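Local coordinates for protein GrgF (Penicillium sp. sh18, PDB 6LZH) that acts as a polyketide transferase in the biosynthesis of the fungal polyketide gregatin A, probably joining two polyketide chains by Claisen condensation, at residues A[265-268]-A[269-273]; A[191-194]-A[195-199]; A[278-281]-A[282-286]; A[242-245]-A[246-249]; A[114-117]-A[118-122]. All coordinates share one frame; numbering follows the deposited sequence.

Contact 1 (A[265-268]-A[269-273])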
loop_
_atom_site.group_PDB
_atom_site.type_symbol
_atom_site.label_atom_id
_atom_site.label_comp_id
_atom_site.label_asym_id
_atom_site.label_seq_id
_atom_site.Cartn_x
_atom_site.Cartn_y
_atom_site.Cartn_z
ATOM N N LYS A 265 15.773 -29.313 -4.264
ATOM C CA LYS A 265 17.189 -29.570 -4.018
ATOM C C LYS A 265 18.020 -29.322 -5.274
ATOM O O LYS A 265 17.686 -29.796 -6.361
ATOM C CB LYS A 265 17.372 -31.006 -3.531
ATOM C CG LYS A 265 17.189 -31.184 -2.022
ATOM C CD LYS A 265 18.447 -30.741 -1.260
ATOM C CE LYS A 265 18.175 -30.459 0.222
ATOM N NZ LYS A 265 18.161 -28.989 0.532
ATOM N N GLY A 266 19.098 -28.558 -5.125
ATOM C CA GLY A 266 20.018 -28.324 -6.219
ATOM C C GLY A 266 19.563 -27.331 -7.266
ATOM O O GLY A 266 20.258 -27.162 -8.275
ATOM N N LYS A 267 18.439 -26.656 -7.068
ATOM C CA LYS A 267 17.860 -25.825 -8.110
ATOM C C LYS A 267 17.928 -24.356 -7.734
ATOM O O LYS A 267 17.846 -23.990 -6.553
ATOM C CB LYS A 267 16.405 -26.219 -8.380
ATOM C CG LYS A 267 16.218 -27.700 -8.724
ATOM C CD LYS A 267 17.084 -28.110 -9.909
ATOM C CE LYS A 267 16.884 -29.583 -10.232
ATOM N NZ LYS A 267 17.693 -29.995 -11.414
ATOM N N GLY A 268 18.080 -23.521 -8.762
ATOM C CA GLY A 268 18.016 -22.083 -8.628
ATOM C C GLY A 268 16.640 -21.552 -8.972
ATOM O O GLY A 268 15.649 -22.292 -9.002
ATOM N N HIS A 269 16.589 -20.250 -9.282
ATOM C CA HIS A 269 15.316 -19.541 -9.377
ATOM C C HIS A 269 14.461 -20.050 -10.522
ATOM O O HIS A 269 13.229 -20.052 -10.429
ATOM C CB HIS A 269 15.544 -18.043 -9.567
ATOM C CG HIS A 269 14.287 -17.239 -9.454
ATOM N ND1 HIS A 269 13.503 -17.239 -8.318
ATOM C CD2 HIS A 269 13.670 -16.421 -10.340
ATOM C CE1 HIS A 269 12.457 -16.456 -8.512
ATOM N NE2 HIS A 269 12.543 -15.934 -9.724
ATOM N N LEU A 270 15.093 -20.451 -11.611
ATOM C CA LEU A 270 14.421 -20.845 -12.837
ATOM C C LEU A 270 14.766 -22.244 -13.299
ATOM O O LEU A 270 13.908 -22.921 -13.873
ATOM C CB LEU A 270 14.801 -19.876 -13.964
ATOM C CG LEU A 270 13.734 -19.459 -14.961
ATOM C CD1 LEU A 270 12.706 -18.644 -14.213
ATOM C CD2 LEU A 270 14.384 -18.644 -16.085
ATOM N N ASP A 271 16.008 -22.690 -13.087
ATOM C CA ASP A 271 16.475 -23.920 -13.715
ATOM C C ASP A 271 15.767 -25.162 -13.197
ATOM O O ASP A 271 15.970 -26.252 -13.753
ATOM C CB ASP A 271 17.998 -24.057 -13.565
ATOM C CG ASP A 271 18.471 -23.966 -12.126
ATOM O OD1 ASP A 271 17.848 -24.597 -11.238
ATOM O OD2 ASP A 271 19.499 -23.288 -11.892
ATOM N N TRP A 272 14.915 -25.035 -12.178
ATOM C CA TRP A 272 14.089 -26.181 -11.822
ATOM C C TRP A 272 13.161 -26.591 -12.966
ATOM O O TRP A 272 12.659 -27.719 -12.960
ATOM C CB TRP A 272 13.282 -25.884 -10.547
ATOM C CG TRP A 272 12.400 -24.702 -10.669
ATOM C CD1 TRP A 272 12.692 -23.419 -10.304
ATOM C CD2 TRP A 272 11.072 -24.674 -11.209
ATOM N NE1 TRP A 272 11.630 -22.595 -10.593
ATOM C CE2 TRP A 272 10.623 -23.344 -11.145
ATOM C CE3 TRP A 272 10.223 -25.648 -11.743
ATOM C CZ2 TRP A 272 9.352 -22.958 -11.598
ATOM C CZ3 TRP A 272 8.960 -25.260 -12.192
ATOM C CH2 TRP A 272 8.542 -23.936 -12.109
ATOM N N VAL A 273 12.907 -25.707 -13.939
ATOM C CA VAL A 273 12.074 -26.081 -15.080
ATOM C C VAL A 273 12.711 -27.171 -15.932
ATOM O O VAL A 273 12.028 -27.761 -16.774
ATOM C CB VAL A 273 11.731 -24.864 -15.983
ATOM C CG1 VAL A 273 10.864 -23.843 -15.237
ATOM C CG2 VAL A 273 12.993 -24.220 -16.557
HETATM O O HOH W 1 17.952 -28.236 -13.609
#
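Lys267 meets Asp271 and Trp272 across a tight reversal of the chain, and the contact is made by its methylenes. Lys267 CB lies 3.8 Å from Trp272 CB, the two side chains crossing at about a right angle. The lysine chain is bent at chi2 (-56°), which lays Lys267 CD 3.8 Å from Asp271 OD1, but the ammonium does not reach the carboxylate: Lys267 NZ and Asp271 OD1 are 5.4 Å apart, too far for direct pairing. Lys267 NZ instead donates to a water at 2.8 Å, which in turn donates to the backbone O of Asp271.

The carboxylate is turned back toward the chain. With chi1 at 55°, Asp271 CG sits between its own backbone N and carbonyl carbon, and OD1 accepts from Gly268 N at 2.7 Å. The donor approaches on the syn side, 25° out of the carboxylate plane. Trp272 shares this first torsion, and the edge of its indole faces Gly268 O in plane, with CD1 3.4 Å away. On the same ring, NE1 makes a weak hydrogen bond to His269 O at 3.0 Å, so the indole probably helps steady the turn that bears the probable catalytic histidine.

His269 ND1 is hydrogen-bonded to Asp240, consistent with a Cys-His-Asp triad. The loop links strand 259-264 to helix 277-292, and His269 and Leu270 pack on helix 187-198.

Contact 2 (A[191-194]-A[195-199])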
loop_
_atom_site.group_PDB
_atom_site.type_symbol
_atom_site.label_atom_id
_atom_site.label_comp_id
_atom_site.label_asym_id
_atom_site.label_seq_id
_atom_site.Cartn_x
_atom_site.Cartn_y
_atom_site.Cartn_z
ATOM N N GLU A 191 19.100 -10.128 -13.970
ATOM C CA GLU A 191 19.646 -11.485 -13.995
ATOM C C GLU A 191 18.757 -12.437 -14.777
ATOM O O GLU A 191 19.255 -13.327 -15.474
ATOM C CB GLU A 191 19.811 -12.020 -12.574
ATOM C CG GLU A 191 21.189 -11.856 -11.995
ATOM C CD GLU A 191 21.187 -12.019 -10.490
ATOM O OE1 GLU A 191 22.088 -11.458 -9.831
ATOM O OE2 GLU A 191 20.277 -12.704 -9.973
ATOM N N MET A 192 17.441 -12.293 -14.644
ATOM C CA MET A 192 16.534 -13.229 -15.296
ATOM C C MET A 192 16.404 -12.946 -16.785
ATOM O O MET A 192 16.298 -13.885 -17.584
ATOM C CB MET A 192 15.165 -13.186 -14.619
ATOM C CG MET A 192 15.203 -13.698 -13.189
ATOM S SD MET A 192 15.362 -15.498 -13.152
ATOM C CE MET A 192 17.136 -15.699 -12.947
ATOM N N MET A 193 16.423 -11.667 -17.173
ATOM C CA MET A 193 16.143 -11.282 -18.558
ATOM C C MET A 193 16.998 -12.024 -19.584
ATOM O O MET A 193 16.428 -12.580 -20.538
ATOM C CB MET A 193 16.287 -9.754 -18.695
ATOM C CG MET A 193 16.581 -9.260 -20.118
ATOM S SD MET A 193 16.895 -7.476 -20.201
ATOM C CE MET A 193 18.514 -7.361 -19.441
ATOM N N PRO A 194 18.328 -12.103 -19.455
ATOM C CA PRO A 194 19.099 -12.814 -20.489
ATOM C C PRO A 194 18.782 -14.301 -20.571
ATOM O O PRO A 194 18.773 -14.853 -21.674
ATOM C CB PRO A 194 20.552 -12.563 -20.068
ATOM C CG PRO A 194 20.500 -11.361 -19.209
ATOM C CD PRO A 194 19.224 -11.494 -18.460
ATOM N N ALA A 195 18.509 -14.969 -19.443
ATOM C CA ALA A 195 18.165 -16.388 -19.513
ATOM C C ALA A 195 16.817 -16.586 -20.191
ATOM O O ALA A 195 16.654 -17.495 -21.013
ATOM C CB ALA A 195 18.155 -17.019 -18.119
ATOM N N LEU A 196 15.846 -15.734 -19.865
ATOM C CA LEU A 196 14.526 -15.837 -20.478
ATOM C C LEU A 196 14.606 -15.582 -21.978
ATOM O O LEU A 196 14.054 -16.346 -22.780
ATOM C CB LEU A 196 13.568 -14.848 -19.813
ATOM C CG LEU A 196 13.191 -15.115 -18.351
ATOM C CD1 LEU A 196 12.430 -13.921 -17.783
ATOM C CD2 LEU A 196 12.372 -16.383 -18.229
ATOM N N GLU A 197 15.305 -14.511 -22.374
ATOM C CA GLU A 197 15.420 -14.182 -23.790
ATOM C C GLU A 197 16.252 -15.216 -24.536
ATOM O O GLU A 197 15.989 -15.492 -25.712
ATOM C CB GLU A 197 16.015 -12.787 -23.954
ATOM C CG GLU A 197 15.126 -11.691 -23.380
ATOM C CD GLU A 197 15.281 -10.361 -24.101
ATOM O OE1 GLU A 197 14.304 -9.912 -24.756
ATOM O OE2 GLU A 197 16.378 -9.761 -24.006
ATOM N N ARG A 198 17.250 -15.796 -23.862
ATOM C CA ARG A 198 18.012 -16.910 -24.417
ATOM C C ARG A 198 17.102 -18.068 -24.811
ATOM O O ARG A 198 17.340 -18.740 -25.826
ATOM C CB ARG A 198 19.045 -17.345 -23.379
ATOM C CG ARG A 198 20.049 -18.376 -23.788
ATOM C CD ARG A 198 21.072 -18.521 -22.666
ATOM N NE ARG A 198 21.752 -17.251 -22.407
ATOM C CZ ARG A 198 21.865 -16.663 -21.218
ATOM N NH1 ARG A 198 21.354 -17.228 -20.131
ATOM N NH2 ARG A 198 22.502 -15.503 -21.122
ATOM N N LEU A 199 16.036 -18.299 -24.050
ATOM C CA LEU A 199 15.101 -19.376 -24.329
ATOM C C LEU A 199 13.914 -18.925 -25.171
ATOM O O LEU A 199 12.907 -19.638 -25.241
ATOM C CB LEU A 199 14.622 -19.999 -23.023
ATOM C CG LEU A 199 15.769 -20.598 -22.213
ATOM C CD1 LEU A 199 15.370 -20.631 -20.752
ATOM C CD2 LEU A 199 16.123 -21.992 -22.728
#
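The guanidinium of Arg198 has Pro194 O over one face, 3.6 Å above the plane and over its centre. This i to i+4 pairing lies on the last turns of helix 187-198, within the alpha/beta hydrolase fold. The flat group folds back through a bend at chi3 (-60°), which also brings Arg198 NH2 within 3.7 Å of Pro194 CB. Pro194 O thus meets the arginine at two places: it lies over the guanidinium, and it accepts the backbone N of Arg198 at 2.8 Å, the donor tilted 32° from the carbonyl plane. The positive group near the last turn would probably be favoured by the helix dipole.

Pro194 has no N-H to give to the preceding turn, and the helix kinks there. Beyond it, Leu196 N donates to Met192 O and Glu197 N to Met193 O in nearly straight bonds.

The side chains of Met193 and Glu197 lie alongside each other and point the same way, Met193 CG 3.9 Å from Glu197 OE2, while Glu197 CG rests 3.2 Å from Met193 O. Away from this row, Met192 and Leu196 face the loop that carries His269. Leu196 CG leans over Met192 O at 3.4 Å, and the apolar contact between these two residues closes at 4.2 Å between Met192 CB and Leu196 CD1.

Contact 3 (A[278-281]-A[282-286])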
loop_
_atom_site.group_PDB
_atom_site.type_symbol
_atom_site.label_atom_id
_atom_site.label_comp_id
_atom_site.label_asym_id
_atom_site.label_seq_id
_atom_site.Cartn_x
_atom_site.Cartn_y
_atom_site.Cartn_z
ATOM N N GLU A 278 7.483 -33.116 -13.116
ATOM C CA GLU A 278 6.359 -33.990 -12.783
ATOM C C GLU A 278 6.286 -34.222 -11.278
ATOM O O GLU A 278 5.209 -34.170 -10.670
ATOM C CB GLU A 278 6.490 -35.333 -13.524
ATOM C CG GLU A 278 5.444 -36.369 -13.127
ATOM C CD GLU A 278 4.103 -36.136 -13.822
ATOM O OE1 GLU A 278 4.058 -35.360 -14.800
ATOM O OE2 GLU A 278 3.098 -36.747 -13.405
ATOM N N SER A 279 7.431 -34.482 -10.655
ATOM C CA SER A 279 7.419 -34.721 -9.223
ATOM C C SER A 279 7.163 -33.437 -8.443
ATOM O O SER A 279 6.496 -33.475 -7.397
ATOM C CB SER A 279 8.735 -35.377 -8.800
ATOM O OG SER A 279 8.814 -35.435 -7.394
ATOM N N ILE A 280 7.652 -32.300 -8.951
ATOM C CA ILE A 280 7.375 -31.010 -8.322
ATOM C C ILE A 280 5.872 -30.753 -8.300
ATOM O O ILE A 280 5.292 -30.388 -7.266
ATOM C CB ILE A 280 8.126 -29.883 -9.065
ATOM C CG1 ILE A 280 9.648 -30.083 -8.960
ATOM C CG2 ILE A 280 7.690 -28.509 -8.552
ATOM C CD1 ILE A 280 10.481 -29.031 -9.762
ATOM N N LEU A 281 5.211 -30.967 -9.442
ATOM C CA LEU A 281 3.784 -30.661 -9.523
ATOM C C LEU A 281 2.934 -31.712 -8.799
ATOM O O LEU A 281 1.879 -31.371 -8.247
ATOM C CB LEU A 281 3.379 -30.509 -10.994
ATOM C CG LEU A 281 4.038 -29.332 -11.733
ATOM C CD1 LEU A 281 3.543 -29.231 -13.169
ATOM C CD2 LEU A 281 3.790 -28.010 -11.001
ATOM N N ASN A 282 3.357 -32.984 -8.799
ATOM C CA ASN A 282 2.625 -34.001 -8.033
ATOM C C ASN A 282 2.587 -33.656 -6.556
ATOM O O ASN A 282 1.569 -33.875 -5.882
ATOM C CB ASN A 282 3.260 -35.370 -8.217
ATOM C CG ASN A 282 2.679 -36.101 -9.390
ATOM O OD1 ASN A 282 1.492 -35.953 -9.676
ATOM N ND2 ASN A 282 3.507 -36.874 -10.095
ATOM N N ARG A 283 3.694 -33.124 -6.040
ATOM C CA ARG A 283 3.756 -32.697 -4.643
ATOM C C ARG A 283 2.749 -31.583 -4.367
ATOM O O ARG A 283 1.993 -31.644 -3.388
ATOM C CB ARG A 283 5.185 -32.261 -4.315
ATOM C CG ARG A 283 5.358 -31.499 -2.992
ATOM C CD ARG A 283 5.136 -32.395 -1.762
ATOM N NE ARG A 283 5.433 -31.659 -0.538
ATOM C CZ ARG A 283 6.668 -31.447 -0.098
ATOM N NH1 ARG A 283 7.698 -31.936 -0.771
ATOM N NH2 ARG A 283 6.872 -30.752 1.017
ATOM N N GLN A 284 2.705 -30.571 -5.243
ATOM C CA GLN A 284 1.751 -29.474 -5.094
ATOM C C GLN A 284 0.322 -29.962 -5.274
ATOM O O GLN A 284 -0.586 -29.514 -4.573
ATOM C CB GLN A 284 2.055 -28.365 -6.105
ATOM C CG GLN A 284 3.369 -27.640 -5.822
ATOM C CD GLN A 284 3.810 -26.739 -6.964
ATOM O OE1 GLN A 284 2.986 -26.157 -7.663
ATOM N NE2 GLN A 284 5.126 -26.628 -7.160
ATOM N N LEU A 285 0.107 -30.871 -6.222
ATOM C CA LEU A 285 -1.209 -31.474 -6.388
ATOM C C LEU A 285 -1.637 -32.228 -5.126
ATOM O O LEU A 285 -2.803 -32.158 -4.713
ATOM C CB LEU A 285 -1.180 -32.403 -7.603
ATOM C CG LEU A 285 -2.448 -33.228 -7.791
ATOM C CD1 LEU A 285 -3.552 -32.301 -8.265
ATOM C CD2 LEU A 285 -2.182 -34.346 -8.799
ATOM N N ASP A 286 -0.708 -32.944 -4.494
ATOM C CA ASP A 286 -1.035 -33.655 -3.260
ATOM C C ASP A 286 -1.402 -32.677 -2.145
ATOM O O ASP A 286 -2.357 -32.904 -1.392
ATOM C CB ASP A 286 0.151 -34.531 -2.837
ATOM C CG ASP A 286 -0.211 -35.490 -1.722
ATOM O OD1 ASP A 286 -0.986 -36.427 -1.993
ATOM O OD2 ASP A 286 0.249 -35.293 -0.569
HETATM O O HOH W 2 6.658 -28.651 -5.359
#
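Helix 277-292, the closing helix of this alpha/beta hydrolase fold, carries the i to i+4 pairs Glu278 with Asn282 and Ile280 with Gln284. In the first pair, Glu278 is bent at chi2 (80°), so its carboxylate curls over the next turn and OE2 receives a hydrogen bond from Asn282 ND2 at 3.3 Å. The two side chains cross with carboxylate and amide planes 80° apart, and the N-H...O angle of only 132° marks the bond as weak. The other carboxylate oxygen, Glu278 OE1, is bonded to Trp55 NE1 of helix 49-58, the stronger partner. With an alanine at the asparagine position, Glu278 OE2 is likely to lose its amide donor, and the carboxylate would be held mainly through OE1 and Trp55.

In the second pair, Ile280 and Gln284 lie side by side and point the same way, with Ile280 CG2 3.5 Å from Gln284 NE2. That amide nitrogen donates to a water at 3.1 Å, which donates to Ile280 O at 2.9 Å and so bridges side chain to backbone. Ile280 O also accepts Gln284 N at 3.3 Å. At the other end of the amide, Gln284 OE1 takes its hydrogen bond from Trp112 NE1 and passes 3.9 Å from Leu281 CD2.

The Leu281 and Leu285 side chains touch Trp55, and Leu285 N donates to Leu281 O at 2.7 Å. Gln284 rests on strands 133-137 and 232-237. One face on the sheet and one flank on a neighbouring helix is what the flanking helices of a three-layer alpha/beta/alpha sandwich present.

Contact 4 (A[242-245]-A[246-249]); sequences SCPT and EDQL
Gln248 runs back over the start of its own helix, its CG passing 3.7 Å from Pro244 O and its amide ending at Cys243 O. This is the N-terminal turn of helix 245-254, which follows the loop after strand 232-237 in the alpha/beta hydrolase fold, and Pro244 holds the N-cap position. Because CG sits anti to the carbonyl carbon (chi1 -59°) and the chain is extended beyond it, the amide reaches past Pro244 to the residue before. There Gln248 NE2 donates to Cys243 O at 2.8 Å, with an N-H...O angle of 157°; the acceptor lies close to the amide plane, only 7° out of it, so the N-H is well aimed.

The same nitrogen makes a weak bond to Asp240, the probable triad aspartate, and Gln248 OE1 bonds to Thr236, so both ends of the buried amide have partners. A leucine in its place would probably leave Cys243 O without this donor and cost Asp240 and Thr236 a polar partner.

Two backbone bonds start the helix, Gln248 N to Pro244 O at 3.1 Å and Leu249 N to Thr245 O at 2.9 Å. Thr245 OG1 bonds chiefly to Pro237 O, at the end of strand 232-237, and also to Asp240 N. On the outer side Asp247 lies alongside the proline ring, its OD2 3.6 Å from Pro244 CG. Thr245 and Leu249 also run side by side, with Thr245 CG2 4.0 Å from Leu249 CD1.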
loop_
_atom_site.group_PDB
_atom_site.type_symbol
_atom_site.label_atom_id
_atom_site.label_comp_id
_atom_site.label_asym_id
_atom_site.label_seq_id
_atom_site.Cartn_x
_atom_site.Cartn_y
_atom_site.Cartn_z
ATOM N N SER A 242 18.583 -15.370 -7.200
ATOM C CA SER A 242 17.799 -14.277 -7.765
ATOM C C SER A 242 16.756 -13.763 -6.775
ATOM O O SER A 242 16.678 -12.558 -6.516
ATOM C CB SER A 242 17.123 -14.735 -9.063
ATOM O OG SER A 242 18.095 -15.180 -9.996
ATOM N N CYS A 243 15.936 -14.666 -6.233
ATOM C CA CYS A 243 15.075 -14.415 -5.081
ATOM C C CYS A 243 15.716 -15.178 -3.934
ATOM O O CYS A 243 15.397 -16.357 -3.729
ATOM C CB CYS A 243 13.649 -14.922 -5.305
ATOM S SG CYS A 243 12.656 -14.036 -6.475
ATOM N N PRO A 244 16.622 -14.548 -3.145
ATOM C CA PRO A 244 17.429 -15.297 -2.162
ATOM C C PRO A 244 16.646 -16.332 -1.360
ATOM O O PRO A 244 15.625 -16.022 -0.747
ATOM C CB PRO A 244 17.973 -14.184 -1.259
ATOM C CG PRO A 244 18.145 -13.009 -2.213
ATOM C CD PRO A 244 16.984 -13.118 -3.190
ATOM N N THR A 245 17.116 -17.575 -1.392
ATOM C CA THR A 245 16.519 -18.627 -0.569
ATOM C C THR A 245 16.360 -18.180 0.883
ATOM O O THR A 245 15.345 -18.480 1.526
ATOM C CB THR A 245 17.376 -19.898 -0.670
ATOM O OG1 THR A 245 17.417 -20.338 -2.037
ATOM C CG2 THR A 245 16.821 -21.030 0.213
ATOM N N GLU A 246 17.342 -17.438 1.416
ATOM C CA GLU A 246 17.217 -16.969 2.791
ATOM C C GLU A 246 15.993 -16.083 2.960
ATOM O O GLU A 246 15.287 -16.190 3.966
ATOM C CB GLU A 246 18.464 -16.207 3.221
ATOM C CG GLU A 246 19.660 -17.080 3.508
ATOM C CD GLU A 246 20.904 -16.235 3.698
ATOM O OE1 GLU A 246 21.158 -15.362 2.844
ATOM O OE2 GLU A 246 21.608 -16.426 4.706
ATOM N N ASP A 247 15.737 -15.195 1.988
ATOM C CA ASP A 247 14.546 -14.346 2.045
ATOM C C ASP A 247 13.273 -15.188 2.044
ATOM O O ASP A 247 12.345 -14.932 2.821
ATOM C CB ASP A 247 14.522 -13.384 0.858
ATOM C CG ASP A 247 15.525 -12.260 0.988
ATOM O OD1 ASP A 247 16.094 -12.085 2.083
ATOM O OD2 ASP A 247 15.716 -11.550 -0.016
ATOM N N GLN A 248 13.193 -16.169 1.140
ATOM C CA GLN A 248 11.990 -17.008 1.066
ATOM C C GLN A 248 11.757 -17.759 2.375
ATOM O O GLN A 248 10.619 -17.856 2.858
ATOM C CB GLN A 248 12.100 -18.010 -0.096
ATOM C CG GLN A 248 12.283 -17.394 -1.499
ATOM C CD GLN A 248 12.442 -18.456 -2.594
ATOM O OE1 GLN A 248 11.722 -19.466 -2.612
ATOM N NE2 GLN A 248 13.390 -18.230 -3.519
ATOM N N LEU A 249 12.824 -18.297 2.973
ATOM C CA LEU A 249 12.663 -19.036 4.225
ATOM C C LEU A 249 12.320 -18.096 5.366
ATOM O O LEU A 249 11.561 -18.465 6.270
ATOM C CB LEU A 249 13.934 -19.821 4.542
ATOM C CG LEU A 249 14.213 -20.916 3.496
ATOM C CD1 LEU A 249 15.390 -21.792 3.901
ATOM C CD2 LEU A 249 12.952 -21.754 3.252
#

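Contact 5 (A[114-117]-A[118-122]); sequences LCFG and GNVTL
Phe116, the residue after the probable nucleophile Cys115 in the nucleophile elbow, the strand-turn-helix of alpha/beta hydrolases, leans toward Val120 one helical turn on. From CB the side chain leaves with CG anti to the backbone N (chi1 -179°). Along one rim of the ring CD2 comes to 4.0 Å from Val120 CG2, CE2 presses closest at 3.4 Å, and CZ at the tip draws off to 3.9 Å. The methyl meets the ring obliquely. Helix 84-99 lies beyond, with Gln87 touching both side chains.

Cys115 has the positive phi of 62° expected of the strained elbow, and its side chain touches His269. Its carbonyl takes up the first turn: Gly118 N reaches Cys115 O at 2.9 Å from above the carbonyl plane, and Asn119 N makes a longer, weak bond to it. The glycines fit the tight turn. A CB modelled on Gly117 would lie 3.1 Å from Leu114 O, and one on Gly118 would come similarly near Cys115 O. Further along, Asn119 OD1 accepts from Trp218 NE1 and its ND2 donates to Leu140 O.

Gly117 O is gripped twice. Thr121 N and Thr121 OG1 approach from opposite faces of its plane, each tilted 32° from it, with the backbone N at 2.9 Å and the hydroxyl at 2.8 Å.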
loop_
_atom_site.group_PDB
_atom_site.type_symbol
_atom_site.label_atom_id
_atom_site.label_comp_id
_atom_site.label_asym_id
_atom_site.label_seq_id
_atom_site.Cartn_x
_atom_site.Cartn_y
_atom_site.Cartn_z
ATOM N N LEU A 114 4.237 -17.595 -9.052
ATOM C CA LEU A 114 5.669 -17.770 -9.266
ATOM C C LEU A 114 6.366 -16.421 -9.118
ATOM O O LEU A 114 5.930 -15.418 -9.689
ATOM C CB LEU A 114 5.941 -18.353 -10.660
ATOM C CG LEU A 114 7.405 -18.414 -11.096
ATOM C CD1 LEU A 114 8.221 -19.394 -10.215
ATOM C CD2 LEU A 114 7.506 -18.813 -12.551
ATOM N N CYS A 115 7.450 -16.394 -8.348
ATOM C CA CYS A 115 8.320 -15.215 -8.242
ATOM C C CYS A 115 7.488 -14.065 -7.680
ATOM O O CYS A 115 6.915 -14.210 -6.585
ATOM C CB CYS A 115 8.968 -14.979 -9.617
ATOM S SG CYS A 115 10.057 -13.503 -9.717
ATOM N N PHE A 116 7.401 -12.900 -8.335
ATOM C CA PHE A 116 6.585 -11.818 -7.800
ATOM C C PHE A 116 5.128 -12.244 -7.661
ATOM O O PHE A 116 4.437 -11.786 -6.748
ATOM C CB PHE A 116 6.707 -10.581 -8.689
ATOM C CG PHE A 116 5.905 -9.407 -8.165
ATOM C CD1 PHE A 116 6.428 -8.592 -7.191
ATOM C CD2 PHE A 116 4.632 -9.141 -8.646
ATOM C CE1 PHE A 116 5.711 -7.518 -6.701
ATOM C CE2 PHE A 116 3.908 -8.073 -8.160
ATOM C CZ PHE A 116 4.444 -7.265 -7.190
ATOM N N GLY A 117 4.646 -13.116 -8.553
ATOM C CA GLY A 117 3.300 -13.645 -8.427
ATOM C C GLY A 117 3.075 -14.408 -7.133
ATOM O O GLY A 117 1.942 -14.455 -6.639
ATOM N N GLY A 118 4.146 -14.964 -6.554
ATOM C CA GLY A 118 4.030 -15.670 -5.294
ATOM C C GLY A 118 3.922 -14.732 -4.118
ATOM O O GLY A 118 3.260 -15.052 -3.132
ATOM N N ASN A 119 4.563 -13.569 -4.214
ATOM C CA ASN A 119 4.369 -12.516 -3.226
ATOM C C ASN A 119 2.909 -12.073 -3.212
ATOM O O ASN A 119 2.257 -12.063 -2.165
ATOM C CB ASN A 119 5.308 -11.351 -3.553
ATOM C CG ASN A 119 5.191 -10.182 -2.573
ATOM O OD1 ASN A 119 4.127 -9.605 -2.400
ATOM N ND2 ASN A 119 6.313 -9.810 -1.965
ATOM N N VAL A 120 2.369 -11.749 -4.382
ATOM C CA VAL A 120 0.974 -11.297 -4.478
ATOM C C VAL A 120 0.008 -12.401 -4.038
ATOM O O VAL A 120 -1.030 -12.135 -3.412
ATOM C CB VAL A 120 0.712 -10.824 -5.920
ATOM C CG1 VAL A 120 -0.754 -10.644 -6.198
ATOM C CG2 VAL A 120 1.490 -9.533 -6.197
ATOM N N THR A 121 0.315 -13.650 -4.395
ATOM C CA THR A 121 -0.509 -14.790 -3.977
ATOM C C THR A 121 -0.587 -14.894 -2.452
ATOM O O THR A 121 -1.675 -15.053 -1.884
ATOM C CB THR A 121 0.055 -16.083 -4.594
ATOM O OG1 THR A 121 -0.219 -16.109 -6.006
ATOM C CG2 THR A 121 -0.580 -17.353 -3.964
ATOM N N LEU A 122 0.563 -14.835 -1.767
ATOM C CA LEU A 122 0.547 -14.906 -0.306
ATOM C C LEU A 122 -0.228 -13.736 0.304
ATOM O O LEU A 122 -0.953 -13.903 1.295
ATOM C CB LEU A 122 1.983 -14.936 0.227
ATOM C CG LEU A 122 2.769 -16.195 -0.156
ATOM C CD1 LEU A 122 4.253 -16.033 0.091
ATOM C CD2 LEU A 122 2.216 -17.450 0.541
#

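How the contacts relate
Along the chain the order is contact 5, contact 2, contact 4, contact 1, contact 3, yet four of them converge on one site. Contact 5 supplies the nucleophile elbow after central strand 108-114, contact 4 follows strand 232-237 and contact 1 follows edge strand 259-264. The centre of contact 4 lies 13 Å from the centres of contacts 1 and 5. His269 of contact 1 touches Cys115, Cys243 and Met192 of contacts 5, 4 and 2, and through Met192, helix 187-198 packs against the histidine of the probable triad. Contact 3 stands aside, 26 Å from contact 2 between centres, and meets contact 1 through Ile280 and Trp272.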